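Local coordinates for protein arginine decarboxylase (Campylobacter jejuni subsp. jejuni, PDB 3NZP) that probably catalyses the pyridoxal 5'-phosphate-dependent decarboxylation of arginine to agmatine, a step in polyamine and spermidine biosynthesis, at residues E361-Y366 / E406-L411; I350-N355 / Y396-D401; I142-A147 / K171-P176. All blocks are in the same frame, centred on the assembly; numbering follows the deposited sequence.

Contact 1. Residues E361-Y366 / E406-L411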
loop_
_atom_site.group_PDB
_atom_site.type_symbol
_atom_site.label_atom_id
_atom_site.label_comp_id
_atom_site.label_asym_id
_atom_site.label_seq_id
_atom_site.Cartn_x
_atom_site.Cartn_y
_atom_site.Cartn_z
ATOM N N GLU B 361 -2.328 -43.772 22.363
ATOM C CA GLU B 361 -1.587 -44.228 21.207
ATOM C C GLU B 361 -0.455 -43.238 20.955
ATOM O O GLU B 361 0.672 -43.632 20.643
ATOM C CB GLU B 361 -2.513 -44.296 19.998
ATOM C CG GLU B 361 -3.893 -44.735 20.386
ATOM C CD GLU B 361 -4.745 -45.176 19.219
ATOM O OE1 GLU B 361 -4.743 -44.487 18.173
ATOM O OE2 GLU B 361 -5.437 -46.203 19.364
ATOM N N LEU B 362 -0.742 -41.948 21.090
ATOM C CA LEU B 362 0.306 -40.967 20.887
ATOM C C LEU B 362 1.485 -41.282 21.806
ATOM O O LEU B 362 2.638 -41.101 21.412
ATOM C CB LEU B 362 -0.214 -39.553 21.139
ATOM C CG LEU B 362 -1.007 -38.931 19.986
ATOM C CD1 LEU B 362 -1.758 -37.710 20.463
ATOM C CD2 LEU B 362 -0.068 -38.573 18.856
ATOM N N TYR B 363 1.206 -41.765 23.020
ATOM C CA TYR B 363 2.285 -42.110 23.952
ATOM C C TYR B 363 3.124 -43.232 23.370
ATOM O O TYR B 363 4.329 -43.085 23.163
ATOM C CB TYR B 363 1.747 -42.573 25.310
ATOM C CG TYR B 363 1.577 -41.477 26.335
ATOM C CD1 TYR B 363 0.374 -40.776 26.434
ATOM C CD2 TYR B 363 2.613 -41.136 27.211
ATOM C CE1 TYR B 363 0.193 -39.755 27.380
ATOM C CE2 TYR B 363 2.442 -40.108 28.166
ATOM C CZ TYR B 363 1.222 -39.425 28.241
ATOM O OH TYR B 363 1.005 -38.431 29.166
ATOM N N ASP B 364 2.459 -44.355 23.113
ATOM C CA ASP B 364 3.084 -45.546 22.550
ATOM C C ASP B 364 3.976 -45.206 21.373
ATOM O O ASP B 364 5.021 -45.820 21.180
ATOM C CB ASP B 364 2.004 -46.517 22.097
ATOM C CG ASP B 364 1.019 -46.811 23.187
ATOM O OD1 ASP B 364 -0.036 -47.415 22.899
ATOM O OD2 ASP B 364 1.307 -46.432 24.339
ATOM N N LEU B 365 3.546 -44.235 20.577
ATOM C CA LEU B 365 4.316 -43.819 19.425
ATOM C C LEU B 365 5.593 -43.121 19.847
ATOM O O LEU B 365 6.674 -43.421 19.336
ATOM C CB LEU B 365 3.493 -42.882 18.554
ATOM C CG LEU B 365 2.714 -43.546 17.420
ATOM C CD1 LEU B 365 1.912 -44.722 17.958
ATOM C CD2 LEU B 365 1.816 -42.506 16.766
ATOM N N TYR B 366 5.461 -42.190 20.787
ATOM C CA TYR B 366 6.605 -41.436 21.281
ATOM C C TYR B 366 7.658 -42.369 21.874
ATOM O O TYR B 366 8.854 -42.087 21.823
ATOM C CB TYR B 366 6.151 -40.404 22.327
ATOM C CG TYR B 366 7.257 -39.485 22.819
ATOM C CD1 TYR B 366 8.101 -38.832 21.915
ATOM C CD2 TYR B 366 7.458 -39.260 24.186
ATOM C CE1 TYR B 366 9.115 -37.984 22.351
ATOM C CE2 TYR B 366 8.472 -38.410 24.637
ATOM C CZ TYR B 366 9.297 -37.775 23.711
ATOM O OH TYR B 366 10.309 -36.933 24.126
ATOM N N GLU B 406 -1.235 -32.201 21.385
ATOM C CA GLU B 406 -0.356 -31.262 20.691
ATOM C C GLU B 406 1.104 -31.401 21.115
ATOM O O GLU B 406 2.010 -31.442 20.267
ATOM C CB GLU B 406 -0.845 -29.842 20.932
ATOM C CG GLU B 406 -2.206 -29.559 20.323
ATOM C CD GLU B 406 -2.756 -28.217 20.747
ATOM O OE1 GLU B 406 -3.830 -27.813 20.250
ATOM O OE2 GLU B 406 -2.104 -27.562 21.592
ATOM N N ILE B 407 1.335 -31.479 22.424
ATOM C CA ILE B 407 2.695 -31.614 22.955
ATOM C C ILE B 407 3.342 -32.917 22.458
ATOM O O ILE B 407 4.461 -32.925 21.921
ATOM C CB ILE B 407 2.692 -31.638 24.499
ATOM C CG1 ILE B 407 1.921 -30.457 25.061
ATOM C CG2 ILE B 407 4.092 -31.527 25.019
ATOM C CD1 ILE B 407 1.695 -30.576 26.546
ATOM N N LEU B 408 2.621 -34.019 22.649
ATOM C CA LEU B 408 3.097 -35.339 22.235
ATOM C C LEU B 408 3.418 -35.321 20.747
ATOM O O LEU B 408 4.503 -35.722 20.328
ATOM C CB LEU B 408 2.024 -36.400 22.540
ATOM C CG LEU B 408 1.908 -36.831 24.002
ATOM C CD1 LEU B 408 0.551 -37.453 24.295
ATOM C CD2 LEU B 408 3.028 -37.801 24.287
ATOM N N THR B 409 2.464 -34.836 19.962
ATOM C CA THR B 409 2.629 -34.758 18.528
ATOM C C THR B 409 3.917 -34.035 18.195
ATOM O O THR B 409 4.701 -34.503 17.369
ATOM C CB THR B 409 1.460 -34.031 17.904
ATOM O OG1 THR B 409 0.251 -34.726 18.235
ATOM C CG2 THR B 409 1.617 -33.965 16.405
ATOM N N HIS B 410 4.146 -32.896 18.843
ATOM C CA HIS B 410 5.373 -32.150 18.596
ATOM C C HIS B 410 6.591 -32.949 19.010
ATOM O O HIS B 410 7.562 -33.038 18.260
ATOM C CB HIS B 410 5.356 -30.816 19.326
ATOM C CG HIS B 410 4.681 -29.731 18.554
ATOM N ND1 HIS B 410 3.346 -29.780 18.213
ATOM C CD2 HIS B 410 5.171 -28.592 18.010
ATOM C CE1 HIS B 410 3.045 -28.718 17.486
ATOM N NE2 HIS B 410 4.135 -27.982 17.348
ATOM N N LEU B 411 6.546 -33.534 20.202
ATOM C CA LEU B 411 7.672 -34.335 20.659
ATOM C C LEU B 411 7.961 -35.456 19.656
ATOM O O LEU B 411 9.112 -35.691 19.287
ATOM C CB LEU B 411 7.382 -34.935 22.037
ATOM C CG LEU B 411 7.408 -33.973 23.229
ATOM C CD1 LEU B 411 6.995 -34.700 24.518
ATOM C CD2 LEU B 411 8.806 -33.399 23.360
#
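Tyr-366 and Leu-411 meet ring face to side chain where helices 357-368 and 399-420 of the arginine decarboxylase helical bundle domain pack nearly parallel. The axes of the two six-residue segments approach to 9.6 Å and their directions differ by 23°; the CA atoms of Leu-362 and Leu-408, 6.5 Å apart, are the nearest pair. CG of Tyr-366 is anti to its backbone N (chi1 -175°), on the side of helix 399-420. From CB outward, CD1 and CE1 reach Leu-411 first, with CE1 3.5 Å from Leu-411 CB; CZ and CE2 then meet Leu-411 CD1, and OH ends beside both methyls, with a weak hydrogen bond to Glu-346 OE1. Leu-411 CB lies over the face, 4.0 Å from the centroid of the Tyr-366 ring and 30° off its normal, a CH-pi contact. Lys-415 adds a cation-pi contact to this ring. One turn back, Leu-408 CD1 touches Leu-362 CB and CE1 of Tyr-363, while Leu-408 CD2 covers a face of the Tyr-363 ring. The hydroxyl of Thr-409 is hydrogen-bonded to Ala-405 O within its own helix, and across the contact Thr-409 OG1 has only an apolar neighbour, Leu-362 CD2, at 3.9 Å.

Contact 2. Residues I350-N355 / Y396-D401; sequences ILKKQN and YVDLQD
Lys-352 NZ bridges Asp-398 and Asp-401, forming a three-residue salt-bridge network between the 350-355 loop and the start of helix 399-420. The bond from Lys-352 NZ to Asp-401 OD1 measures 3.0 Å; it meets the oxygen on its syn side, 17° out of the carboxylate plane. The second, from Lys-352 NZ to Asp-398 OD2, has the same length of 3.0 Å but is weak as a hydrogen bond. Lys-352 and Asp-398 approach tip to tip, whereas Lys-352 and Asp-401 cross at about a right angle. The lysine chain is bent at chi2 (100°), which places CD near Gln-400 and Asp-401, and again at chi4 (-60°), which sets NZ between the two acids.

The same acids form a capping box. Asp-398 is the N-cap: Asp-401 N donates to Asp-398 OD1 at 2.6 Å, nearly along the C-O axis. In return Asp-398 N donates to Asp-401 OD2 at 3.1 Å, from above the carboxylate plane. Within the loop, a weak bond joins Asn-355 ND2 to Lys-352 O.

The whole contact buries a modest 209 Å². Beyond the polar group, Lys-352 CE lies 3.6 Å from Gln-400 NE2, the two side chains crossing at about a right angle. Further along, Ile-350 CG1 faces Gln-400 CB at 4.3 Å, and Ile-350 N is hydrogen-bonded to Asn-404 of the same helix. Glu-257 of the second subunit packs against Asp-398 and Gln-400.

Each carboxylate thus divides its oxygens between a backbone N-H of the capping box and the ammonium group. With Glu-257 as a further acid close by, the lysine charge probably offsets part of the local negative charge and may help keep both aspartates ionised at this helix start.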
loop_
_atom_site.group_PDB
_atom_site.type_symbol
_atom_site.label_atom_id
_atom_site.label_comp_id
_atom_site.label_asym_id
_atom_site.label_seq_id
_atom_site.Cartn_x
_atom_site.Cartn_y
_atom_site.Cartn_z
ATOM N N ILE B 350 0.193 -32.979 31.033
ATOM C CA ILE B 350 -0.733 -33.084 32.153
ATOM C C ILE B 350 -1.017 -34.572 32.365
ATOM O O ILE B 350 -1.971 -35.114 31.800
ATOM C CB ILE B 350 -2.099 -32.389 31.854
ATOM C CG1 ILE B 350 -1.905 -31.011 31.190
ATOM C CG2 ILE B 350 -2.901 -32.284 33.139
ATOM C CD1 ILE B 350 -1.167 -29.984 32.025
ATOM N N LEU B 351 -0.183 -35.227 33.167
ATOM C CA LEU B 351 -0.333 -36.653 33.466
ATOM C C LEU B 351 -1.759 -36.951 33.918
ATOM O O LEU B 351 -2.098 -36.812 35.098
ATOM C CB LEU B 351 0.662 -37.069 34.564
ATOM C CG LEU B 351 2.129 -36.662 34.343
ATOM C CD1 LEU B 351 2.426 -35.346 35.082
ATOM C CD2 LEU B 351 3.051 -37.766 34.837
ATOM N N LYS B 352 -2.595 -37.353 32.967
ATOM C CA LYS B 352 -3.993 -37.667 33.258
ATOM C C LYS B 352 -4.042 -39.057 33.881
ATOM O O LYS B 352 -3.083 -39.825 33.777
ATOM C CB LYS B 352 -4.817 -37.647 31.958
ATOM C CG LYS B 352 -6.310 -37.344 32.111
ATOM C CD LYS B 352 -6.602 -35.881 31.771
ATOM C CE LYS B 352 -8.094 -35.598 31.678
ATOM N NZ LYS B 352 -8.766 -36.423 30.634
ATOM N N LYS B 353 -5.160 -39.372 34.525
ATOM C CA LYS B 353 -5.351 -40.673 35.170
ATOM C C LYS B 353 -6.049 -41.635 34.208
ATOM O O LYS B 353 -5.629 -42.780 34.029
ATOM C CB LYS B 353 -6.180 -40.483 36.456
ATOM C CG LYS B 353 -7.351 -39.482 36.331
ATOM C CD LYS B 353 -7.514 -38.622 37.591
ATOM C CE LYS B 353 -6.273 -37.765 37.861
ATOM N NZ LYS B 353 -5.930 -36.863 36.722
ATOM N N GLN B 354 -7.114 -41.134 33.588
ATOM C CA GLN B 354 -7.910 -41.872 32.617
ATOM C C GLN B 354 -7.762 -41.128 31.290
ATOM O O GLN B 354 -8.597 -40.295 30.927
ATOM C CB GLN B 354 -9.378 -41.885 33.054
ATOM C CG GLN B 354 -10.320 -42.571 32.079
ATOM C CD GLN B 354 -10.034 -44.047 31.940
ATOM O OE1 GLN B 354 -10.639 -44.732 31.113
ATOM N NE2 GLN B 354 -9.109 -44.550 32.754
ATOM N N ASN B 355 -6.679 -41.421 30.579
ATOM C CA ASN B 355 -6.397 -40.783 29.304
ATOM C C ASN B 355 -7.192 -41.390 28.159
ATOM O O ASN B 355 -7.394 -42.607 28.116
ATOM C CB ASN B 355 -4.911 -40.908 28.994
ATOM C CG ASN B 355 -4.058 -40.107 29.938
ATOM O OD1 ASN B 355 -3.354 -39.182 29.531
ATOM N ND2 ASN B 355 -4.113 -40.455 31.216
ATOM N N TYR B 396 -15.828 -33.847 23.049
ATOM C CA TYR B 396 -15.608 -35.173 23.587
ATOM C C TYR B 396 -14.267 -35.294 24.294
ATOM O O TYR B 396 -13.927 -36.354 24.805
ATOM C CB TYR B 396 -15.728 -36.219 22.478
ATOM C CG TYR B 396 -17.124 -36.319 21.905
ATOM C CD1 TYR B 396 -18.229 -35.834 22.607
ATOM C CD2 TYR B 396 -17.347 -36.931 20.682
ATOM C CE1 TYR B 396 -19.518 -35.962 22.102
ATOM C CE2 TYR B 396 -18.632 -37.067 20.168
ATOM C CZ TYR B 396 -19.711 -36.581 20.880
ATOM O OH TYR B 396 -20.988 -36.721 20.368
ATOM N N VAL B 397 -13.505 -34.209 24.334
ATOM C CA VAL B 397 -12.218 -34.239 25.015
ATOM C C VAL B 397 -12.002 -32.890 25.696
ATOM O O VAL B 397 -12.479 -31.870 25.202
ATOM C CB VAL B 397 -11.076 -34.522 24.033
ATOM C CG1 VAL B 397 -11.101 -35.970 23.616
ATOM C CG2 VAL B 397 -11.233 -33.657 22.816
ATOM N N ASP B 398 -11.311 -32.880 26.830
ATOM C CA ASP B 398 -11.079 -31.635 27.532
ATOM C C ASP B 398 -9.839 -30.918 26.986
ATOM O O ASP B 398 -9.084 -31.488 26.197
ATOM C CB ASP B 398 -10.915 -31.879 29.042
ATOM C CG ASP B 398 -9.751 -32.798 29.364
ATOM O OD1 ASP B 398 -8.645 -32.592 28.803
ATOM O OD2 ASP B 398 -9.933 -33.717 30.188
ATOM N N LEU B 399 -9.638 -29.671 27.419
ATOM C CA LEU B 399 -8.512 -28.864 26.979
ATOM C C LEU B 399 -7.166 -29.465 27.393
ATOM O O LEU B 399 -6.137 -29.203 26.759
ATOM C CB LEU B 399 -8.658 -27.435 27.516
ATOM C CG LEU B 399 -7.668 -26.342 27.058
ATOM C CD1 LEU B 399 -7.826 -26.111 25.555
ATOM C CD2 LEU B 399 -7.910 -25.045 27.843
ATOM N N GLN B 400 -7.154 -30.266 28.456
ATOM C CA GLN B 400 -5.895 -30.874 28.883
ATOM C C GLN B 400 -5.517 -31.895 27.822
ATOM O O GLN B 400 -4.350 -31.998 27.428
ATOM C CB GLN B 400 -6.032 -31.587 30.232
ATOM C CG GLN B 400 -6.603 -30.766 31.376
ATOM C CD GLN B 400 -8.004 -31.227 31.776
ATOM O OE1 GLN B 400 -9.014 -30.749 31.235
ATOM N NE2 GLN B 400 -8.070 -32.173 32.717
ATOM N N ASP B 401 -6.518 -32.645 27.362
ATOM C CA ASP B 401 -6.312 -33.664 26.339
ATOM C C ASP B 401 -5.730 -33.054 25.069
ATOM O O ASP B 401 -4.722 -33.531 24.530
ATOM C CB ASP B 401 -7.635 -34.371 25.998
ATOM C CG ASP B 401 -8.207 -35.158 27.168
ATOM O OD1 ASP B 401 -7.424 -35.674 28.005
ATOM O OD2 ASP B 401 -9.447 -35.270 27.240
#

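Contact 3. Residues I142-A147 / K171-P176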
loop_
_atom_site.group_PDB
_atom_site.type_symbol
_atom_site.label_atom_id
_atom_site.label_comp_id
_atom_site.label_asym_id
_atom_site.label_seq_id
_atom_site.Cartn_x
_atom_site.Cartn_y
_atom_site.Cartn_z
ATOM N N ILE B 142 3.345 26.305 -15.788
ATOM C CA ILE B 142 4.466 26.278 -14.873
ATOM C C ILE B 142 5.690 25.665 -15.553
ATOM O O ILE B 142 6.827 26.031 -15.247
ATOM C CB ILE B 142 4.110 25.506 -13.588
ATOM C CG1 ILE B 142 5.380 25.186 -12.805
ATOM C CG2 ILE B 142 3.372 24.252 -13.927
ATOM C CD1 ILE B 142 5.107 24.416 -11.544
ATOM N N GLY B 143 5.461 24.747 -16.493
ATOM C CA GLY B 143 6.580 24.136 -17.203
ATOM C C GLY B 143 7.291 25.222 -17.985
ATOM O O GLY B 143 8.524 25.281 -18.049
ATOM N N PHE B 144 6.471 26.083 -18.583
ATOM C CA PHE B 144 6.931 27.227 -19.357
ATOM C C PHE B 144 7.709 28.171 -18.464
ATOM O O PHE B 144 8.802 28.618 -18.829
ATOM C CB PHE B 144 5.739 27.985 -19.941
ATOM C CG PHE B 144 5.482 27.703 -21.387
ATOM C CD1 PHE B 144 5.992 28.542 -22.373
ATOM C CD2 PHE B 144 4.739 26.594 -21.769
ATOM C CE1 PHE B 144 5.765 28.274 -23.726
ATOM C CE2 PHE B 144 4.509 26.319 -23.113
ATOM C CZ PHE B 144 5.023 27.161 -24.092
ATOM N N ILE B 145 7.173 28.490 -17.291
ATOM C CA ILE B 145 7.927 29.416 -16.458
ATOM C C ILE B 145 9.250 28.792 -16.050
ATOM O O ILE B 145 10.214 29.507 -15.800
ATOM C CB ILE B 145 7.169 29.912 -15.157
ATOM C CG1 ILE B 145 7.609 29.117 -13.958
ATOM C CG2 ILE B 145 5.655 29.807 -15.282
ATOM C CD1 ILE B 145 7.091 29.758 -12.738
ATOM N N ALA B 146 9.299 27.462 -15.998
ATOM C CA ALA B 146 10.540 26.762 -15.644
ATOM C C ALA B 146 11.560 27.010 -16.752
ATOM O O ALA B 146 12.761 27.036 -16.511
ATOM C CB ALA B 146 10.273 25.272 -15.488
ATOM N N ALA B 147 11.058 27.181 -17.970
ATOM C CA ALA B 147 11.907 27.441 -19.121
ATOM C C ALA B 147 12.439 28.866 -19.035
ATOM O O ALA B 147 13.637 29.110 -19.218
ATOM C CB ALA B 147 11.110 27.268 -20.395
ATOM N N LYS B 171 2.044 30.703 -27.709
ATOM C CA LYS B 171 1.897 32.021 -28.308
ATOM C C LYS B 171 1.229 32.985 -27.341
ATOM O O LYS B 171 0.793 34.066 -27.721
ATOM C CB LYS B 171 1.087 31.911 -29.609
ATOM C CG LYS B 171 -0.276 31.232 -29.472
ATOM C CD LYS B 171 -0.882 30.849 -30.843
ATOM C CE LYS B 171 -0.040 29.800 -31.583
ATOM N NZ LYS B 171 -0.598 29.468 -32.933
ATOM N N GLU B 172 1.162 32.578 -26.080
ATOM C CA GLU B 172 0.569 33.394 -25.034
ATOM C C GLU B 172 1.641 33.811 -24.040
ATOM O O GLU B 172 1.561 34.884 -23.454
ATOM C CB GLU B 172 -0.520 32.618 -24.297
ATOM C CG GLU B 172 -1.934 33.071 -24.591
ATOM C CD GLU B 172 -2.925 32.531 -23.573
ATOM O OE1 GLU B 172 -4.109 32.928 -23.628
ATOM O OE2 GLU B 172 -2.517 31.713 -22.717
ATOM N N ARG B 173 2.643 32.955 -23.851
ATOM C CA ARG B 173 3.726 33.253 -22.916
ATOM C C ARG B 173 4.774 34.152 -23.556
ATOM O O ARG B 173 4.454 35.037 -24.342
ATOM C CB ARG B 173 4.389 31.965 -22.436
ATOM C CG ARG B 173 3.453 30.993 -21.755
ATOM C CD ARG B 173 3.051 31.495 -20.401
ATOM N NE ARG B 173 4.215 31.710 -19.555
ATOM C CZ ARG B 173 4.146 31.973 -18.256
ATOM N NH1 ARG B 173 2.962 32.051 -17.663
ATOM N NH2 ARG B 173 5.257 32.150 -17.550
ATOM N N PHE B 174 6.033 33.923 -23.224
ATOM C CA PHE B 174 7.099 34.742 -23.770
ATOM C C PHE B 174 7.995 33.978 -24.726
ATOM O O PHE B 174 7.646 32.886 -25.192
ATOM C CB PHE B 174 7.926 35.311 -22.633
ATOM C CG PHE B 174 7.098 35.845 -21.513
ATOM C CD1 PHE B 174 6.178 36.865 -21.736
ATOM C CD2 PHE B 174 7.208 35.308 -20.238
ATOM C CE1 PHE B 174 5.386 37.349 -20.701
ATOM C CE2 PHE B 174 6.423 35.781 -19.197
ATOM C CZ PHE B 174 5.507 36.803 -19.430
ATOM N N LYS B 175 9.157 34.551 -25.009
ATOM C CA LYS B 175 10.104 33.941 -25.930
ATOM C C LYS B 175 10.545 32.561 -25.475
ATOM O O LYS B 175 10.413 31.583 -26.215
ATOM C CB LYS B 175 11.334 34.840 -26.102
ATOM C CG LYS B 175 12.316 34.392 -27.194
ATOM C CD LYS B 175 11.784 34.663 -28.610
ATOM C CE LYS B 175 12.800 34.248 -29.681
ATOM N NZ LYS B 175 13.080 32.782 -29.668
ATOM N N PRO B 176 11.069 32.449 -24.242
ATOM C CA PRO B 176 11.523 31.143 -23.737
ATOM C C PRO B 176 10.410 30.093 -23.698
ATOM O O PRO B 176 9.391 30.263 -23.015
ATOM C CB PRO B 176 12.059 31.473 -22.339
ATOM C CG PRO B 176 12.428 32.937 -22.449
ATOM C CD PRO B 176 11.264 33.498 -23.228
#
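The arginine chain is bent at chi2 and chi3 where Arg-173 meets Phe-144. Its CG is anti to the carbonyl carbon; chi2 (-72°) then places CD and chi3 (-58°) places NE, which is left beside Phe-144 CB at 4.0 Å from Arg-173 NE. The two side chains slide past each other in opposite directions. Arg-173 CG reaches Phe-144 CD1 at 3.6 Å, and Arg-173 CB touches the ring through CD1 and CE1. With the ring and guanidinium planes 56° apart, the evidence is for contact through the aliphatic part of the arginine, not for a stack.

Beyond NE, the Arg-173 side chain crosses that of Ile-145 obliquely, with Arg-173 NH2 3.3 Å from Ile-145 CG2. The polar end has its charged partners elsewhere: NH2 forms a salt bridge with Glu-148, the next residue of the helix after this segment, and NH1 forms another with Glu-595 of the second subunit.

At the end of the 171-176 segment, Pro-176 O lies 3.9 Å from Phe-144 CD1. Pro-176 CB approaches Ala-147 O at 4.2 Å, and the closest pair of CA atoms, 5.9 Å apart, belongs to Ala-147 and Pro-176. Ile-166, Ile-169 and Ala-170 of helix 160-170 also pack on Phe-144, extending its apolar surroundings.

Helix 137-148 and helix 160-170 are successive outer helices of the closed eight-stranded parallel barrel. The contact therefore sets the loop leading into strand 179-183 against helix 137-148, the outer helix one unit before helix 160-170, from which the loop emerges: an alpha-to-beta connection packed on a neighbouring outer helix of the TIM barrel that forms the pyridoxal-binding domain.

Contacts 1 and 2 both use helix 399-420 of the helical bundle domain, with centres about 13 Å apart, and they touch where Tyr-363 CE1 lies 4.2 Å from Asn-355 OD1. Their segments alternate along the chain. Contact 1 is buried and apolar, whereas contact 2 sits at the surface and relies on charge at the helix start. Contact 3 belongs to the barrel domain on the opposite side of the chain's centre, its centre about 80 Å from that of contact 1. It too is buried, but mixes apolar packing with an arginine whose charge is met outside the two segments. All three also touch the second subunit.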